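Local coordinates for protein enoyl-CoA hydratase carB homologue (Streptomyces cattleya, PDB 5O34) that probably acts as a crotonase-family, CarB-like enzyme of thienamycin biosynthesis, most likely handling an acyl-CoA substrate, at residues A[172-177]-A[181-186]; A[200-205]-A[217-222]. All blocks are in the same frame, centred on the assembly; numbering follows the deposited sequence.

Contact 1 (A[172-177]-A[181-186])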
ATOM      1  N   LEU A 172     -19.486  -2.216  -3.609  1.00 51.82           N
ATOM      2  CA  LEU A 172     -18.712  -1.020  -3.235  1.00 50.07           C
ATOM      3  C   LEU A 172     -18.506  -0.080  -4.433  1.00 53.48           C
ATOM      4  O   LEU A 172     -18.147  -0.552  -5.510  1.00 53.63           O
ATOM      5  CB  LEU A 172     -17.370  -1.481  -2.627  1.00 49.41           C
ATOM      6  CG  LEU A 172     -17.331  -1.892  -1.127  1.00 53.53           C
ATOM      7  CD1 LEU A 172     -18.404  -2.896  -0.727  1.00 53.51           C
ATOM      8  CD2 LEU A 172     -16.017  -2.497  -0.778  1.00 54.34           C
ATOM      9  N   VAL A 173     -18.791   1.237  -4.267  1.00 48.36           N
ATOM     10  CA  VAL A 173     -18.695   2.221  -5.342  1.00 47.40           C
ATOM     11  C   VAL A 173     -18.173   3.544  -4.802  1.00 53.31           C
ATOM     12  O   VAL A 173     -18.525   3.985  -3.709  1.00 53.00           O
ATOM     13  CB  VAL A 173     -20.058   2.452  -6.098  1.00 50.46           C
ATOM     14  CG1 VAL A 173     -19.853   2.738  -7.585  1.00 49.67           C
ATOM     15  CG2 VAL A 173     -21.044   1.297  -5.902  1.00 50.27           C
ATOM     16  N   MET A 174     -17.365   4.205  -5.653  1.00 52.40           N
ATOM     17  CA  MET A 174     -16.862   5.553  -5.444  1.00 53.32           C
ATOM     18  C   MET A 174     -17.246   6.319  -6.732  1.00 57.08           C
ATOM     19  O   MET A 174     -16.366   6.570  -7.544  1.00 55.82           O
ATOM     20  CB  MET A 174     -15.333   5.593  -5.211  1.00 56.27           C
ATOM     21  CG  MET A 174     -14.938   5.548  -3.763  1.00 60.67           C
ATOM     22  SD  MET A 174     -15.645   6.802  -2.713  1.00 64.49           S
ATOM     23  CE  MET A 174     -14.905   6.359  -1.408  1.00 61.36           C
ATOM     24  N   PRO A 175     -18.568   6.573  -6.997  1.00 55.11           N
ATOM     25  CA  PRO A 175     -18.965   7.290  -8.231  1.00 55.08           C
ATOM     26  C   PRO A 175     -18.867   8.840  -8.250  1.00 57.59           C
ATOM     27  O   PRO A 175     -19.382   9.448  -9.191  1.00 58.80           O
ATOM     28  CB  PRO A 175     -20.417   6.835  -8.420  1.00 56.95           C
ATOM     29  CG  PRO A 175     -20.931   6.706  -7.041  1.00 61.22           C
ATOM     30  CD  PRO A 175     -19.754   6.325  -6.137  1.00 57.28           C
ATOM     31  N   GLU A 176     -18.250   9.468  -7.229  1.00 52.24           N
ATOM     32  CA  GLU A 176     -18.072  10.928  -7.105  1.00 51.91           C
ATOM     33  C   GLU A 176     -17.866  11.689  -8.428  1.00 56.99           C
ATOM     34  O   GLU A 176     -18.539  12.702  -8.649  1.00 58.28           O
ATOM     35  CB  GLU A 176     -16.933  11.272  -6.131  1.00 53.09           C
ATOM     36  CG  GLU A 176     -17.372  11.352  -4.683  1.00 63.19           C
ATOM     37  CD  GLU A 176     -17.465  10.046  -3.920  1.00 82.42           C
ATOM     38  OE1 GLU A 176     -17.431   8.967  -4.557  1.00 73.28           O
ATOM     39  OE2 GLU A 176     -17.590  10.107  -2.675  1.00 79.36           O
ATOM     40  N   PHE A 177     -16.978  11.181  -9.311  1.00 52.96           N
ATOM     41  CA  PHE A 177     -16.691  11.782 -10.622  1.00 53.17           C
ATOM     42  C   PHE A 177     -17.893  11.739 -11.570  1.00 58.25           C
ATOM     43  O   PHE A 177     -18.198  12.750 -12.205  1.00 57.61           O
ATOM     44  CB  PHE A 177     -15.444  11.165 -11.282  1.00 54.79           C
ATOM     45  CG  PHE A 177     -14.112  11.509 -10.653  1.00 56.11           C
ATOM     46  CD1 PHE A 177     -12.958  10.832 -11.021  1.00 59.18           C
ATOM     47  CD2 PHE A 177     -14.008  12.522  -9.705  1.00 57.90           C
ATOM     48  CE1 PHE A 177     -11.728  11.153 -10.448  1.00 60.10           C
ATOM     49  CE2 PHE A 177     -12.776  12.847  -9.136  1.00 60.41           C
ATOM     50  CZ  PHE A 177     -11.645  12.162  -9.511  1.00 58.86           C
ATOM     51  N   ILE A 181     -18.804  15.490  -8.467  1.00 56.86           N
ATOM     52  CA  ILE A 181     -18.231  16.070  -7.250  1.00 56.59           C
ATOM     53  C   ILE A 181     -16.799  15.550  -7.023  1.00 58.65           C
ATOM     54  O   ILE A 181     -16.448  14.480  -7.531  1.00 57.61           O
ATOM     55  CB  ILE A 181     -19.162  15.879  -6.017  1.00 59.90           C
ATOM     56  CG1 ILE A 181     -19.377  14.379  -5.674  1.00 60.12           C
ATOM     57  CG2 ILE A 181     -20.508  16.618  -6.224  1.00 60.28           C
ATOM     58  CD1 ILE A 181     -19.997  14.105  -4.287  1.00 65.71           C
ATOM     59  N   ALA A 182     -15.973  16.318  -6.286  1.00 53.64           N
ATOM     60  CA  ALA A 182     -14.589  15.948  -5.970  1.00 52.79           C
ATOM     61  C   ALA A 182     -14.469  14.679  -5.086  1.00 56.54           C
ATOM     62  O   ALA A 182     -15.454  14.243  -4.482  1.00 55.79           O
ATOM     63  CB  ALA A 182     -13.864  17.120  -5.337  1.00 52.97           C
ATOM     64  N   CYS A 183     -13.273  14.061  -5.050  1.00 54.21           N
ATOM     65  CA  CYS A 183     -13.077  12.843  -4.265  1.00 54.47           C
ATOM     66  C   CYS A 183     -11.721  12.788  -3.541  1.00 56.06           C
ATOM     67  O   CYS A 183     -10.987  11.797  -3.636  1.00 56.40           O
ATOM     68  CB  CYS A 183     -13.322  11.603  -5.118  1.00 55.72           C
ATOM     69  SG  CYS A 183     -13.645  10.110  -4.150  1.00 60.11           S
ATOM     70  N   ASN A 184     -11.425  13.843  -2.770  1.00 51.13           N
ATOM     71  CA  ASN A 184     -10.196  13.986  -1.986  1.00 50.15           C
ATOM     72  C   ASN A 184     -10.102  12.914  -0.917  1.00 52.29           C
ATOM     73  O   ASN A 184      -9.069  12.256  -0.800  1.00 53.17           O
ATOM     74  CB  ASN A 184     -10.121  15.381  -1.341  1.00 49.07           C
ATOM     75  CG  ASN A 184     -10.300  16.508  -2.318  1.00 64.85           C
ATOM     76  OD1 ASN A 184     -11.393  16.725  -2.849  1.00 61.74           O
ATOM     77  ND2 ASN A 184      -9.231  17.235  -2.581  1.00 53.93           N
ATOM     78  N   PHE A 185     -11.179  12.746  -0.143  1.00 47.58           N
ATOM     79  CA  PHE A 185     -11.280  11.767   0.929  1.00 46.97           C
ATOM     80  C   PHE A 185     -11.293  10.348   0.381  1.00 49.96           C
ATOM     81  O   PHE A 185     -10.536   9.505   0.863  1.00 49.73           O
ATOM     82  CB  PHE A 185     -12.515  12.045   1.786  1.00 48.63           C
ATOM     83  CG  PHE A 185     -12.302  13.108   2.832  1.00 50.10           C
ATOM     84  CD1 PHE A 185     -12.957  14.333   2.744  1.00 52.64           C
ATOM     85  CD2 PHE A 185     -11.437  12.894   3.900  1.00 51.51           C
ATOM     86  CE1 PHE A 185     -12.763  15.321   3.718  1.00 53.33           C
ATOM     87  CE2 PHE A 185     -11.247  13.878   4.873  1.00 54.01           C
ATOM     88  CZ  PHE A 185     -11.901  15.091   4.771  1.00 51.90           C
ATOM     89  N   GLY A 186     -12.105  10.116  -0.647  1.00 46.23           N
ATOM     90  CA  GLY A 186     -12.218   8.820  -1.299  1.00 46.48           C
ATOM     91  C   GLY A 186     -10.898   8.337  -1.852  1.00 51.53           C
ATOM     92  O   GLY A 186     -10.525   7.185  -1.633  1.00 52.56           O
TER

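Contact 2 (A[200-205]-A[217-222])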
ATOM      1  N   GLN A 200      -7.323   4.172  -8.014  1.00 41.11           N
ATOM      2  CA  GLN A 200      -7.348   4.786  -9.347  1.00 39.68           C
ATOM      3  C   GLN A 200      -8.349   4.130 -10.264  1.00 44.24           C
ATOM      4  O   GLN A 200      -9.058   4.830 -10.983  1.00 44.20           O
ATOM      5  CB  GLN A 200      -5.959   4.776  -9.963  1.00 39.96           C
ATOM      6  CG  GLN A 200      -5.042   5.837  -9.361  1.00 38.48           C
ATOM      7  CD  GLN A 200      -3.570   5.591  -9.615  1.00 50.58           C
ATOM      8  OE1 GLN A 200      -3.105   4.467  -9.863  1.00 48.52           O
ATOM      9  NE2 GLN A 200      -2.787   6.632  -9.497  1.00 38.70           N
ATOM     10  N   ARG A 201      -8.448   2.796 -10.206  1.00 41.83           N
ATOM     11  CA  ARG A 201      -9.410   2.038 -10.999  1.00 42.67           C
ATOM     12  C   ARG A 201     -10.839   2.431 -10.564  1.00 49.18           C
ATOM     13  O   ARG A 201     -11.677   2.714 -11.418  1.00 49.95           O
ATOM     14  CB  ARG A 201      -9.196   0.529 -10.814  1.00 41.67           C
ATOM     15  CG  ARG A 201      -7.977  -0.052 -11.515  1.00 47.65           C
ATOM     16  CD  ARG A 201      -7.791  -1.526 -11.176  1.00 56.41           C
ATOM     17  NE  ARG A 201      -8.956  -2.333 -11.569  1.00 65.96           N
ATOM     18  CZ  ARG A 201      -9.350  -3.450 -10.957  1.00 76.11           C
ATOM     19  NH1 ARG A 201      -8.675  -3.919  -9.914  1.00 63.92           N
ATOM     20  NH2 ARG A 201     -10.426  -4.102 -11.382  1.00 58.18           N
ATOM     21  N   MET A 202     -11.084   2.523  -9.244  1.00 45.95           N
ATOM     22  CA  MET A 202     -12.388   2.884  -8.682  1.00 46.37           C
ATOM     23  C   MET A 202     -12.838   4.302  -9.005  1.00 50.74           C
ATOM     24  O   MET A 202     -13.970   4.476  -9.450  1.00 50.52           O
ATOM     25  CB  MET A 202     -12.430   2.638  -7.174  1.00 48.85           C
ATOM     26  CG  MET A 202     -12.559   1.196  -6.821  1.00 52.95           C
ATOM     27  SD  MET A 202     -12.962   0.977  -5.088  1.00 58.41           S
ATOM     28  CE  MET A 202     -14.788   1.022  -5.159  1.00 54.38           C
ATOM     29  N   LEU A 203     -11.969   5.306  -8.789  1.00 47.55           N
ATOM     30  CA  LEU A 203     -12.294   6.717  -9.051  1.00 47.58           C
ATOM     31  C   LEU A 203     -12.539   7.016 -10.515  1.00 51.08           C
ATOM     32  O   LEU A 203     -13.473   7.752 -10.833  1.00 51.92           O
ATOM     33  CB  LEU A 203     -11.199   7.691  -8.531  1.00 47.81           C
ATOM     34  CG  LEU A 203     -10.907   7.851  -7.015  1.00 52.12           C
ATOM     35  CD1 LEU A 203     -10.513   9.284  -6.694  1.00 51.66           C
ATOM     36  CD2 LEU A 203     -12.073   7.430  -6.132  1.00 54.50           C
ATOM     37  N   LEU A 204     -11.706   6.454 -11.408  1.00 47.19           N
ATOM     38  CA  LEU A 204     -11.755   6.742 -12.842  1.00 46.38           C
ATOM     39  C   LEU A 204     -12.786   5.955 -13.640  1.00 51.53           C
ATOM     40  O   LEU A 204     -13.243   6.469 -14.665  1.00 53.15           O
ATOM     41  CB  LEU A 204     -10.365   6.595 -13.481  1.00 45.82           C
ATOM     42  CG  LEU A 204      -9.254   7.492 -12.923  1.00 48.79           C
ATOM     43  CD1 LEU A 204      -7.923   7.145 -13.556  1.00 48.79           C
ATOM     44  CD2 LEU A 204      -9.579   8.983 -13.054  1.00 47.60           C
ATOM     45  N   THR A 205     -13.146   4.737 -13.215  1.00 48.75           N
ATOM     46  CA  THR A 205     -14.146   3.940 -13.945  1.00 49.83           C
ATOM     47  C   THR A 205     -15.554   4.112 -13.343  1.00 57.09           C
ATOM     48  O   THR A 205     -16.556   3.890 -14.039  1.00 57.27           O
ATOM     49  CB  THR A 205     -13.797   2.431 -13.947  1.00 54.87           C
ATOM     50  OG1 THR A 205     -13.920   1.909 -12.622  1.00 54.88           O
ATOM     51  CG2 THR A 205     -12.425   2.120 -14.552  1.00 53.40           C
ATOM     52  N   ASP A 217      -9.025  -7.339  -3.497  1.00 50.03           N
ATOM     53  CA  ASP A 217      -8.384  -6.026  -3.545  1.00 48.66           C
ATOM     54  C   ASP A 217      -8.123  -5.360  -2.178  1.00 51.25           C
ATOM     55  O   ASP A 217      -7.358  -4.397  -2.131  1.00 52.96           O
ATOM     56  CB  ASP A 217      -9.174  -5.097  -4.479  1.00 50.38           C
ATOM     57  CG  ASP A 217      -9.117  -5.537  -5.947  1.00 62.79           C
ATOM     58  OD1 ASP A 217      -8.173  -6.270  -6.315  1.00 64.68           O
ATOM     59  OD2 ASP A 217      -9.996  -5.119  -6.733  1.00 67.17           O
ATOM     60  N   GLY A 218      -8.669  -5.902  -1.091  1.00 46.72           N
ATOM     61  CA  GLY A 218      -8.464  -5.359   0.255  1.00 46.10           C
ATOM     62  C   GLY A 218      -9.509  -4.363   0.730  1.00 50.98           C
ATOM     63  O   GLY A 218      -9.321  -3.707   1.750  1.00 51.55           O
ATOM     64  N   LEU A 219     -10.620  -4.239   0.015  1.00 47.51           N
ATOM     65  CA  LEU A 219     -11.715  -3.351   0.397  1.00 47.16           C
ATOM     66  C   LEU A 219     -12.617  -3.987   1.457  1.00 51.08           C
ATOM     67  O   LEU A 219     -13.282  -3.277   2.213  1.00 51.16           O
ATOM     68  CB  LEU A 219     -12.498  -2.923  -0.832  1.00 47.27           C
ATOM     69  CG  LEU A 219     -11.719  -2.080  -1.840  1.00 52.02           C
ATOM     70  CD1 LEU A 219     -12.460  -1.997  -3.141  1.00 52.68           C
ATOM     71  CD2 LEU A 219     -11.435  -0.705  -1.294  1.00 53.79           C
ATOM     72  N   LEU A 220     -12.629  -5.332   1.508  1.00 47.23           N
ATOM     73  CA  LEU A 220     -13.304  -6.141   2.528  1.00 45.77           C
ATOM     74  C   LEU A 220     -12.242  -7.015   3.168  1.00 47.24           C
ATOM     75  O   LEU A 220     -11.332  -7.476   2.482  1.00 45.22           O
ATOM     76  CB  LEU A 220     -14.420  -7.029   1.949  1.00 45.76           C
ATOM     77  CG  LEU A 220     -15.661  -6.336   1.372  1.00 50.48           C
ATOM     78  CD1 LEU A 220     -16.627  -7.357   0.829  1.00 50.84           C
ATOM     79  CD2 LEU A 220     -16.356  -5.432   2.392  1.00 50.42           C
ATOM     80  N   HIS A 221     -12.322  -7.193   4.492  1.00 44.67           N
ATOM     81  CA  HIS A 221     -11.387  -8.041   5.229  1.00 44.60           C
ATOM     82  C   HIS A 221     -11.883  -9.476   5.140  1.00 50.86           C
ATOM     83  O   HIS A 221     -11.097 -10.416   5.233  1.00 49.73           O
ATOM     84  CB  HIS A 221     -11.317  -7.615   6.702  1.00 44.71           C
ATOM     85  CG  HIS A 221     -10.644  -6.295   6.927  1.00 47.11           C
ATOM     86  ND1 HIS A 221     -11.185  -5.110   6.445  1.00 48.38           N
ATOM     87  CD2 HIS A 221      -9.506  -6.012   7.597  1.00 47.82           C
ATOM     88  CE1 HIS A 221     -10.352  -4.155   6.820  1.00 47.48           C
ATOM     89  NE2 HIS A 221      -9.333  -4.647   7.520  1.00 47.80           N
ATOM     90  N   GLU A 222     -13.208  -9.638   4.985  1.00 50.13           N
ATOM     91  CA  GLU A 222     -13.856 -10.938   4.950  1.00 51.27           C
ATOM     92  C   GLU A 222     -15.218 -10.844   4.284  1.00 56.04           C
ATOM     93  O   GLU A 222     -15.875  -9.799   4.334  1.00 56.48           O
ATOM     94  CB  GLU A 222     -13.991 -11.485   6.385  1.00 53.11           C
ATOM     95  CG  GLU A 222     -14.546 -12.902   6.504  1.00 64.43           C
ATOM     96  CD  GLU A 222     -14.827 -13.385   7.916  1.00 81.43           C
ATOM     97  OE1 GLU A 222     -14.218 -12.851   8.870  1.00 69.59           O
ATOM     98  OE2 GLU A 222     -15.628 -14.335   8.063  1.00 84.94           O
TER

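Contact 1 (A[172-177]-A[181-186])
Glu176 and Ile181 bring the two backbones within 5.1 Å at their CA atoms, and Ile181 N gives a fairly straight hydrogen bond (N-H...O angle 162°) to Glu176 O across 2.8 Å, just beyond the short helix 176-179, where the chain turns back; towards Met174 and Gly186 the chains stand further apart. Alongside that bond, Ile181 places CG1 between its own backbone N and carbonyl carbon (chi1 63°), which sets CG1 and CD1 obliquely against the CG methylene of Glu176. Glu176 itself bends at chi2 (83°): its CB and CG run over the carbonyl oxygens of Ile181 and Ala182, while the carboxylate folds back past Cys183, CD lying 3.8 Å from SG. Gln156 of helix 152-158 also touches this side chain. The thiol of Cys183 meets Met174 too, with SD 4.1 Å from SG. Beyond the sulfur, Met174 CE rests 3.6 Å from CA of Gly186, on the first turn of helix 184-194. Phe177 turns a ring edge to the carbonyl O of Ile181. Cys183, the N-cap residue of that helix, uses its backbone N to bond Thr251 OG1 of the second subunit. The loop is consistent with the crotonase-fold segment that carries an active-site glutamate in enoyl-CoA hydratases. Chemically, one backbone bond fixes the turn, whereas 181-186 gives the buried carboxylate only van der Waals contact, leaving packing and the chi2 bend to place it.

Contact 2 (A[200-205]-A[217-222])
Met202 and Leu219 meet tip to tip, the SD of the methionine 3.6 Å from CD1 of the leucine, and beside them Arg201 reaches for Asp217. The two pairs bridge well-separated backbones, Met202 CA and Leu219 CA standing 11.0 Å apart, so the side chains do all the touching. Met202 leaves the helix extended through chi2 (-168°), which carries its sulfur out to Leu219, and only then bends, at chi3, to turn the methyl aside. The charged pair is loose: NH1 of Arg201 lies 3.6 Å from OD2 of Asp217, a long salt bridge in which guanidinium and carboxylate planes stand almost perpendicular (89°). That oxygen has a firmer partner in Trp209, whose NE1 hydrogen-bonds OD2, and the same tryptophan packs against Arg201, Met202 and Leu219. Electrostatic attraction therefore probably supplements the Trp209 bond rather than fixing the carboxylate by itself.

One shell further out, the helix that presents Arg201 and Met202 is secured at its last turn: Thr205 OG1 donates to Arg201 O across 2.7 Å, and Thr205 N bonds the same oxygen from the opposite face of its plane. Behind the apolar pair, Leu190 of helix 184-194 touches both Met202 and Leu219. On the other segment, Arg164 holds the carbonyl of Leu219 through NE, while His221 NE2 bonds Gln200 OE1 of the third subunit. Gly218, with positive phi (93°), makes the Schellman C-cap of helix 211-217 and turns the chain towards strand 222-224, the outermost strand, within this chain, of the six-stranded sheet. Helix 196-205 thus packs on a Schellman turn in this crotonase-like subunit, beside the interface with its trimer mates.

Along the chain, both segments of contact 1 precede those of contact 2, and their centres lie 12 Å apart on the same side of the chain's centre. The consecutive helices 184-194 and 196-205 join them: the first starts within contact 1, the second supplies one side of contact 2. They also touch directly. Leu172 CD2 lies 3.5 Å from Leu219 CB, linking strand 171-173 of the small three-stranded sheet to the loop before strand 222-224 of the larger one; Cys183 SG, 3.7 Å from Leu203 CD2, joins the N-cap of helix 184-194 to helix 196-205. Both contacts border the second subunit, which ties this part of the crotonase-like core to trimer assembly.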